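Local coordinates for uncharacterized protein (Legionella pneumophila subsp. pneumophila, PDB 4WRP) that is of unknown function but is probably an effector of the pathogen, represented here by its C-terminal DUF5617 domain, at residues D76-V79 with K80-D83. Residues are numbered along the deposited sequence; the frame is centred on the assembly and turned at random.
Sequences DDIV and KEID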
# COMPACT_ATOMS: atom_id res chain seq x y z
N ASP A 76 -2.87 -4.57 -4.75
CA ASP A 76 -3.50 -5.19 -5.92
C ASP A 76 -4.87 -4.56 -6.26
O ASP A 76 -5.18 -4.33 -7.44
CB ASP A 76 -3.61 -6.67 -5.68
CG ASP A 76 -3.93 -7.41 -6.92
OD1 ASP A 76 -3.02 -7.57 -7.77
OD2 ASP A 76 -5.13 -7.76 -7.06
N ASP A 77 -5.66 -4.23 -5.24
CA ASP A 77 -6.91 -3.48 -5.46
C ASP A 77 -6.60 -2.09 -6.02
O ASP A 77 -7.32 -1.56 -6.85
CB ASP A 77 -7.68 -3.28 -4.16
CG ASP A 77 -8.28 -4.57 -3.60
OD1 ASP A 77 -8.36 -5.59 -4.33
OD2 ASP A 77 -8.63 -4.55 -2.39
N ILE A 78 -5.53 -1.45 -5.55
CA ILE A 78 -5.21 -0.12 -6.11
C ILE A 78 -4.81 -0.24 -7.61
O ILE A 78 -5.20 0.57 -8.46
CB ILE A 78 -4.16 0.59 -5.23
CG1 ILE A 78 -4.75 0.86 -3.85
CG2 ILE A 78 -3.67 1.85 -5.88
CD1 ILE A 78 -3.74 1.36 -2.82
N VAL A 79 -4.02 -1.23 -7.96
CA VAL A 79 -3.64 -1.44 -9.35
C VAL A 79 -4.91 -1.64 -10.19
O VAL A 79 -5.05 -1.09 -11.27
CB VAL A 79 -2.70 -2.62 -9.49
CG1 VAL A 79 -2.54 -3.04 -10.95
CG2 VAL A 79 -1.35 -2.27 -8.84
N LYS A 80 -5.85 -2.37 -9.67
CA LYS A 80 -7.12 -2.47 -10.37
C LYS A 80 -7.83 -1.12 -10.51
O LYS A 80 -8.42 -0.85 -11.53
CB LYS A 80 -7.99 -3.45 -9.65
CG LYS A 80 -9.09 -4.01 -10.53
CD LYS A 80 -9.67 -5.27 -9.90
CE LYS A 80 -11.20 -5.28 -9.95
NZ LYS A 80 -11.78 -5.96 -8.74
N GLU A 81 -7.77 -0.27 -9.49
CA GLU A 81 -8.33 1.06 -9.58
C GLU A 81 -7.66 1.90 -10.66
O GLU A 81 -8.33 2.73 -11.32
CB GLU A 81 -8.25 1.80 -8.21
CG GLU A 81 -9.16 1.25 -7.12
CD GLU A 81 -8.80 1.86 -5.72
OE1 GLU A 81 -7.96 2.81 -5.60
OE2 GLU A 81 -9.33 1.32 -4.73
N ILE A 82 -6.36 1.71 -10.83
CA ILE A 82 -5.62 2.36 -11.91
C ILE A 82 -6.14 1.87 -13.25
O ILE A 82 -6.44 2.69 -14.15
CB ILE A 82 -4.09 2.11 -11.81
CG1 ILE A 82 -3.51 2.79 -10.57
CG2 ILE A 82 -3.38 2.73 -13.03
CD1 ILE A 82 -2.12 2.33 -10.22
N ASP A 83 -6.34 0.57 -13.35
CA ASP A 83 -6.75 -0.04 -14.61
C ASP A 83 -8.12 0.43 -14.97
O ASP A 83 -8.41 0.63 -16.13
CB ASP A 83 -6.65 -1.58 -14.50
CG ASP A 83 -5.18 -2.04 -14.49
OD1 ASP A 83 -4.32 -1.24 -14.93
OD2 ASP A 83 -4.84 -3.15 -14.01
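D83 lies one helical turn after V79, side by side with it, both side chains pointing the same way, and its OD2 comes within 3.8 Å of V79 CG1. V79 reaches it because CG1 stands anti to the backbone N (chi1 168°), on the side of its own carbonyl. Next round the helix, E81 crosses I78 at a slant: its carboxylate runs back along the preceding turn until OE1 is 4.1 Å from I78 CG1, while its CG packs 3.4 Å from D77 O. I82 CG1 similarly rests 3.5 Å from I78 O. Beneath these side chains, four consecutive i to i+4 hydrogen bonds make this regular alpha-helix, from K80 N to D76 O through D83 N to V79 O, these two both 3.0 Å long.

The acidic ends have partners outside these residues. Y87 OH hydrogen-bonds to E81 OE1 and R96 makes a salt bridge to OE2, so each carboxylate oxygen has its own partner, which should limit its rotation; R42 pairs with D83 OD1, and K73, one turn earlier on the same helix, with D77 OD2. These last two turns of helix 68-83 pack against two others: I78 and I82 pack on L93 of helix 90-98, whereas V79 meets L45, and I82 also I38, of helix 34-49.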